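Local coordinates for protein MdcE (PDB 5VIP) that probably serves as the gamma subunit of a biotin-independent malonate decarboxylase, with a likely transferase activity, at residues L174-P177 with G178-V181; A205-P208 with P209-Y212; D215-S219 with L220-W224. All blocks are in the same frame, centred on the assembly; numbering follows the deposited sequence.

Overall arrangement
All three contacts are local turns, and they follow one another along the chain. Contact 1 joins two strands, contact 2 lies in the loop between helices 200-204 and 214-219, and contact 3 runs from helix 214-219 into the loop before strand 225-227. Their centres lie about 14 Å (1 and 2), 12 Å (1 and 3) and 11 Å (2 and 3) apart. Met180 of contact 1 packs on Tyr212 of contact 2. His175 NE2 and Asp215 OD1, 2.9 Å apart, probably link contacts 1 and 3 by a hydrogen bond. Ala211 CB sits 3.2 Å from Ser216 OG, joining contacts 2 and 3. Another protein chain of the assembly reaches all three.

Contact 1: residues L174-P177 with G178-V181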
loop_
_atom_site.group_PDB
_atom_site.type_symbol
_atom_site.label_atom_id
_atom_site.label_comp_id
_atom_site.label_asym_id
_atom_site.label_seq_id
_atom_site.Cartn_x
_atom_site.Cartn_y
_atom_site.Cartn_z
ATOM N N LEU A 174 4.503 11.809 -16.971
ATOM C CA LEU A 174 4.314 12.478 -18.252
ATOM C C LEU A 174 3.156 13.472 -18.129
ATOM O O LEU A 174 2.130 13.182 -17.500
ATOM C CB LEU A 174 4.058 11.462 -19.365
ATOM C CG LEU A 174 5.155 10.400 -19.489
ATOM C CD1 LEU A 174 4.912 9.483 -20.660
ATOM C CD2 LEU A 174 6.527 11.048 -19.562
ATOM N N HIS A 175 3.340 14.660 -18.698
ATOM C CA HIS A 175 2.336 15.706 -18.594
ATOM C C HIS A 175 1.359 15.533 -19.747
ATOM O O HIS A 175 1.509 16.150 -20.806
ATOM C CB HIS A 175 2.989 17.094 -18.611
ATOM C CG HIS A 175 2.040 18.218 -18.325
ATOM N ND1 HIS A 175 1.445 18.965 -19.320
ATOM C CD2 HIS A 175 1.587 18.726 -17.154
ATOM C CE1 HIS A 175 0.665 19.881 -18.775
ATOM N NE2 HIS A 175 0.732 19.758 -17.462
ATOM N N ASP A 176 0.360 14.686 -19.529
ATOM C CA ASP A 176 -0.564 14.256 -20.577
ATOM C C ASP A 176 -1.916 13.911 -19.954
ATOM O O ASP A 176 -1.963 13.391 -18.832
ATOM C CB ASP A 176 0.029 13.057 -21.319
ATOM C CG ASP A 176 -0.951 12.402 -22.256
ATOM O OD1 ASP A 176 -1.074 12.882 -23.396
ATOM O OD2 ASP A 176 -1.596 11.406 -21.862
ATOM N N PRO A 177 -3.022 14.202 -20.664
ATOM C CA PRO A 177 -4.358 13.984 -20.091
ATOM C C PRO A 177 -4.683 12.525 -19.797
ATOM O O PRO A 177 -5.615 12.257 -19.035
ATOM C CB PRO A 177 -5.301 14.531 -21.179
ATOM C CG PRO A 177 -4.482 15.495 -21.941
ATOM C CD PRO A 177 -3.098 14.914 -21.956
ATOM N N GLY A 178 -3.941 11.596 -20.390
ATOM C CA GLY A 178 -4.158 10.186 -20.124
ATOM C C GLY A 178 -3.471 9.720 -18.849
ATOM O O GLY A 178 -3.669 8.593 -18.407
ATOM N N VAL A 179 -2.645 10.584 -18.268
ATOM C CA VAL A 179 -1.931 10.241 -17.046
ATOM C C VAL A 179 -2.780 10.697 -15.873
ATOM O O VAL A 179 -3.036 11.883 -15.707
ATOM C CB VAL A 179 -0.538 10.887 -16.974
ATOM C CG1 VAL A 179 0.166 10.487 -15.680
ATOM C CG2 VAL A 179 0.310 10.454 -18.170
HETATM N N MSE A 180 -3.238 9.744 -15.076
HETATM C CA MSE A 180 -4.155 10.054 -13.989
HETATM C C MSE A 180 -3.794 9.246 -12.760
HETATM O O MSE A 180 -3.545 8.046 -12.850
HETATM C CB MSE A 180 -5.601 9.774 -14.399
HETATM C CG MSE A 180 -6.112 10.709 -15.492
HETATM SE SE MSE A 180 -7.858 10.159 -16.173
HETATM C CE MSE A 180 -7.370 8.525 -17.095
ATOM N N VAL A 181 -3.744 9.926 -11.624
ATOM C CA VAL A 181 -3.533 9.276 -10.339
ATOM C C VAL A 181 -4.811 9.449 -9.537
ATOM O O VAL A 181 -5.324 10.568 -9.438
ATOM C CB VAL A 181 -2.354 9.879 -9.566
ATOM C CG1 VAL A 181 -2.128 9.110 -8.255
ATOM C CG2 VAL A 181 -1.091 9.892 -10.422
HETATM O O HOH W 1 -3.722 14.367 -16.502
#
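With chi1 at 170°, Asp176 turns CG away from its amide nitrogen, which swings the carboxylate round to the amide of Gly178. Asp176 OD2 accepts a hydrogen bond from Gly178 N at 2.8 Å. The N-H comes from above the carboxylate plane, 56° out of it. The same oxygen forms a salt bridge with Arg24, so it has a second, charged partner. In Val179 it is CG1 that stands opposite the backbone N (chi1 -180°). This leaves CG2 beside that N, and Val179 CG2 lies 3.3 Å from Leu174 O and 4.1 Å from Leu174 CB. The methyl thus packs back against the end of the preceding strand. Val179 also packs on Leu152 and Ile214. The backbone bond that closes the turn runs from Val179 N to Asp176 O at 2.9 Å. A water donates to Asp176 O and, at 2.7 Å, to Val179 O, so the carbonyl of Asp176 receives two hydrogen bonds. Pro177 and Gly178 form the two corners. Met180, a selenomethionine, follows with its CG 3.9 Å from Pro177 O. The arrangement is an Asx turn superposed on a type I beta turn, and it lies between strands 170-174 and 180-182.

Contact 2: residues A205-P208 with P209-Y212; sequences AKVP and PMAY
Val207 and Pro208 meet Met210 and Ala211 in a local contact of two overlapping turns, set in the loop between helices 200-204 and 214-219. Backbone bonds make the frame. Met210 N gives a hydrogen bond to Val207 O at 2.8 Å, and Ala211 N gives one to Pro208 O at 3.1 Å. In both the N-H stands well above the carbonyl plane, 41° out of it in the first and 68° in the second. Pro208 and Pro209, lacking N-H groups, fill the corners of the first turn. Their rings lie side by side and point the same way, with Pro208 CB a tight 3.3 Å from Pro209 CD. Met210, a selenomethionine, is extended from its first torsion (chi1 -174°) onward. Met210 CB rests 3.8 Å from Val207 CG1, while the tail runs on toward Leu203 and Ala204 of helix 200-204. Ala211 points its CB at the turn and meets Pro208 O at 3.5 Å. A water donates to Pro208 O and Ala211 O, bridging the exit of the turn. Pro209 makes backbone hydrogen bonds to another protein chain, against which Val207 and Met210 also pack. The pattern is that of two overlapping beta turns, the first with Pro208-Pro209 at its corners, the second with Pro209-Met210.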
loop_
_atom_site.group_PDB
_atom_site.type_symbol
_atom_site.label_atom_id
_atom_site.label_comp_id
_atom_site.label_asym_id
_atom_site.label_seq_id
_atom_site.Cartn_x
_atom_site.Cartn_y
_atom_site.Cartn_z
ATOM N N ALA A 205 -12.943 18.667 -10.482
ATOM C CA ALA A 205 -12.002 19.622 -11.060
ATOM C C ALA A 205 -11.709 20.812 -10.147
ATOM O O ALA A 205 -10.663 21.445 -10.269
ATOM C CB ALA A 205 -12.521 20.113 -12.412
ATOM N N LYS A 206 -12.623 21.123 -9.234
ATOM C CA LYS A 206 -12.435 22.274 -8.346
ATOM C C LYS A 206 -11.770 21.881 -7.021
ATOM O O LYS A 206 -11.407 22.745 -6.216
ATOM C CB LYS A 206 -13.772 22.961 -8.085
ATOM N N VAL A 207 -11.605 20.579 -6.803
ATOM C CA VAL A 207 -11.037 20.063 -5.554
ATOM C C VAL A 207 -9.765 19.271 -5.862
ATOM O O VAL A 207 -9.850 18.110 -6.252
ATOM C CB VAL A 207 -12.058 19.162 -4.810
ATOM C CG1 VAL A 207 -11.535 18.755 -3.431
ATOM C CG2 VAL A 207 -13.401 19.871 -4.690
ATOM N N PRO A 208 -8.585 19.902 -5.711
ATOM C CA PRO A 208 -7.327 19.316 -6.215
ATOM C C PRO A 208 -7.052 17.865 -5.768
ATOM O O PRO A 208 -6.764 17.043 -6.637
ATOM C CB PRO A 208 -6.256 20.269 -5.678
ATOM C CG PRO A 208 -6.973 21.583 -5.547
ATOM C CD PRO A 208 -8.379 21.240 -5.128
ATOM N N PRO A 209 -7.164 17.539 -4.460
ATOM C CA PRO A 209 -6.858 16.134 -4.149
ATOM C C PRO A 209 -7.904 15.156 -4.689
ATOM O O PRO A 209 -7.673 13.941 -4.701
ATOM C CB PRO A 209 -6.819 16.111 -2.614
ATOM C CG PRO A 209 -7.632 17.276 -2.185
ATOM C CD PRO A 209 -7.442 18.328 -3.244
HETATM N N MSE A 210 -9.028 15.688 -5.159
HETATM C CA MSE A 210 -10.111 14.873 -5.688
HETATM C C MSE A 210 -10.030 14.755 -7.207
HETATM O O MSE A 210 -10.638 13.873 -7.813
HETATM C CB MSE A 210 -11.449 15.474 -5.270
HETATM C CG MSE A 210 -12.663 14.656 -5.630
HETATM SE SE MSE A 210 -14.276 15.626 -5.066
HETATM C CE MSE A 210 -15.619 14.463 -5.861
ATOM N N ALA A 211 -9.259 15.651 -7.812
ATOM C CA ALA A 211 -9.144 15.711 -9.265
ATOM C C ALA A 211 -8.315 14.560 -9.837
ATOM O O ALA A 211 -7.419 14.031 -9.171
ATOM C CB ALA A 211 -8.547 17.039 -9.683
ATOM N N TYR A 212 -8.627 14.190 -11.077
ATOM C CA TYR A 212 -7.965 13.082 -11.765
ATOM C C TYR A 212 -6.753 13.520 -12.605
ATOM O O TYR A 212 -5.864 12.713 -12.883
ATOM C CB TYR A 212 -8.980 12.345 -12.656
ATOM C CG TYR A 212 -9.922 11.461 -11.869
ATOM C CD1 TYR A 212 -11.042 11.994 -11.235
ATOM C CD2 TYR A 212 -9.678 10.099 -11.736
ATOM C CE1 TYR A 212 -11.900 11.193 -10.501
ATOM C CE2 TYR A 212 -10.529 9.287 -11.001
ATOM C CZ TYR A 212 -11.635 9.844 -10.376
ATOM O OH TYR A 212 -12.478 9.036 -9.648
HETATM O O HOH W 2 -5.162 14.963 -7.257
#

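Contact 3: residues D215-S219 with L220-W224; sequences DSYAS and LGLLW
Tyr217 and the leucines Leu222 and Leu223 form the tight part of this contact, while Ser219 and Gly221 lie on its exposed side. A chi1 of -178° carries the tyrosine ring away from its own amide and along the chain that leaves the helix. Leu223 comes in at the ring edge, with CG 3.7 Å from Tyr217 CD2 and CD1 in the ring plane. That same Leu223 CD1 reaches Ala218 CB at 3.9 Å. The Leu222 side chain runs at about a right angle to that of Tyr217, with Leu222 CD1 3.5 Å from Tyr217 CE1. The phenol oxygen is hydrogen-bonded to Tyr166 OH. Two backbone hydrogen bonds make the turn out of the helix, Leu220 N to Tyr217 O and Gly221 N to Ala218 O, both at 3.0 Å. A water donates to Ala218 O and accepts from Leu223 N. On the looser side Gly221 takes a positive phi of 79° and turns the chain away. There Ser219 OG gives a 2.6 Å hydrogen bond back to Ser216 O. Tyr217 of helix 214-219 and Leu223 of the following loop both pack on Leu171 of strand 170-174, just before the chain enters strand 225-227 beside it.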
loop_
_atom_site.group_PDB
_atom_site.type_symbol
_atom_site.label_atom_id
_atom_site.label_comp_id
_atom_site.label_asym_id
_atom_site.label_seq_id
_atom_site.Cartn_x
_atom_site.Cartn_y
_atom_site.Cartn_z
ATOM N N ASP A 215 -1.994 17.785 -13.359
ATOM C CA ASP A 215 -1.641 19.098 -12.822
ATOM C C ASP A 215 -2.110 19.241 -11.371
ATOM O O ASP A 215 -1.367 19.718 -10.509
ATOM C CB ASP A 215 -2.233 20.212 -13.681
ATOM C CG ASP A 215 -1.389 20.509 -14.900
ATOM O OD1 ASP A 215 -0.153 20.375 -14.807
ATOM O OD2 ASP A 215 -1.957 20.869 -15.950
ATOM N N SER A 216 -3.351 18.835 -11.118
ATOM C CA SER A 216 -3.890 18.811 -9.766
ATOM C C SER A 216 -3.018 17.979 -8.835
ATOM O O SER A 216 -2.691 18.417 -7.734
ATOM C CB SER A 216 -5.310 18.258 -9.768
ATOM O OG SER A 216 -6.186 19.130 -10.457
ATOM N N TYR A 217 -2.642 16.781 -9.285
ATOM C CA TYR A 217 -1.814 15.894 -8.472
ATOM C C TYR A 217 -0.468 16.541 -8.175
ATOM O O TYR A 217 0.013 16.494 -7.044
ATOM C CB TYR A 217 -1.621 14.539 -9.169
ATOM C CG TYR A 217 -0.818 13.537 -8.363
ATOM C CD1 TYR A 217 -1.394 12.854 -7.298
ATOM C CD2 TYR A 217 0.507 13.263 -8.678
ATOM C CE1 TYR A 217 -0.669 11.932 -6.559
ATOM C CE2 TYR A 217 1.247 12.344 -7.939
ATOM C CZ TYR A 217 0.647 11.678 -6.883
ATOM O OH TYR A 217 1.369 10.761 -6.145
ATOM N N ALA A 218 0.123 17.170 -9.194
ATOM C CA ALA A 218 1.403 17.852 -9.042
ATOM C C ALA A 218 1.323 18.970 -7.996
ATOM O O ALA A 218 2.288 19.214 -7.263
ATOM C CB ALA A 218 1.876 18.411 -10.402
ATOM N N SER A 219 0.166 19.624 -7.898
ATOM C CA SER A 219 0.001 20.709 -6.929
ATOM C C SER A 219 0.046 20.211 -5.478
ATOM O O SER A 219 0.262 21.001 -4.557
ATOM C CB SER A 219 -1.307 21.461 -7.185
ATOM O OG SER A 219 -2.427 20.761 -6.674
ATOM N N LEU A 220 -0.161 18.909 -5.277
ATOM C CA LEU A 220 -0.042 18.299 -3.945
ATOM C C LEU A 220 1.409 18.157 -3.480
ATOM O O LEU A 220 1.664 17.831 -2.320
ATOM C CB LEU A 220 -0.722 16.928 -3.933
ATOM C CG LEU A 220 -2.235 16.921 -4.163
ATOM C CD1 LEU A 220 -2.754 15.496 -4.274
ATOM C CD2 LEU A 220 -2.953 17.673 -3.054
ATOM N N GLY A 221 2.361 18.363 -4.383
ATOM C CA GLY A 221 3.767 18.202 -4.041
ATOM C C GLY A 221 4.254 16.759 -4.006
ATOM O O GLY A 221 5.266 16.454 -3.371
ATOM N N LEU A 222 3.549 15.872 -4.699
ATOM C CA LEU A 222 3.878 14.445 -4.693
ATOM C C LEU A 222 4.732 13.982 -5.882
ATOM O O LEU A 222 5.193 12.845 -5.899
ATOM C CB LEU A 222 2.588 13.625 -4.647
ATOM C CG LEU A 222 1.790 13.826 -3.354
ATOM C CD1 LEU A 222 0.385 13.258 -3.483
ATOM C CD2 LEU A 222 2.520 13.201 -2.174
ATOM N N LEU A 223 4.934 14.845 -6.875
ATOM C CA LEU A 223 5.827 14.514 -7.992
ATOM C C LEU A 223 7.176 15.199 -7.849
ATOM O O LEU A 223 7.252 16.354 -7.431
ATOM C CB LEU A 223 5.209 14.916 -9.328
ATOM C CG LEU A 223 3.959 14.148 -9.747
ATOM C CD1 LEU A 223 3.307 14.816 -10.934
ATOM C CD2 LEU A 223 4.294 12.691 -10.058
ATOM N N TRP A 224 8.246 14.496 -8.207
ATOM C CA TRP A 224 9.550 15.132 -8.304
ATOM C C TRP A 224 9.587 16.011 -9.571
ATOM O O TRP A 224 9.983 17.170 -9.510
ATOM C CB TRP A 224 10.652 14.078 -8.319
ATOM C CG TRP A 224 12.020 14.620 -8.191
ATOM C CD1 TRP A 224 12.561 15.245 -7.101
ATOM C CD2 TRP A 224 13.052 14.564 -9.176
ATOM N NE1 TRP A 224 13.864 15.595 -7.357
ATOM C CE2 TRP A 224 14.191 15.191 -8.624
ATOM C CE3 TRP A 224 13.125 14.054 -10.477
ATOM C CZ2 TRP A 224 15.388 15.320 -9.330
ATOM C CZ3 TRP A 224 14.313 14.183 -11.172
ATOM C CH2 TRP A 224 15.428 14.809 -10.597
HETATM O O HOH W 3 4.671 17.844 -7.055
#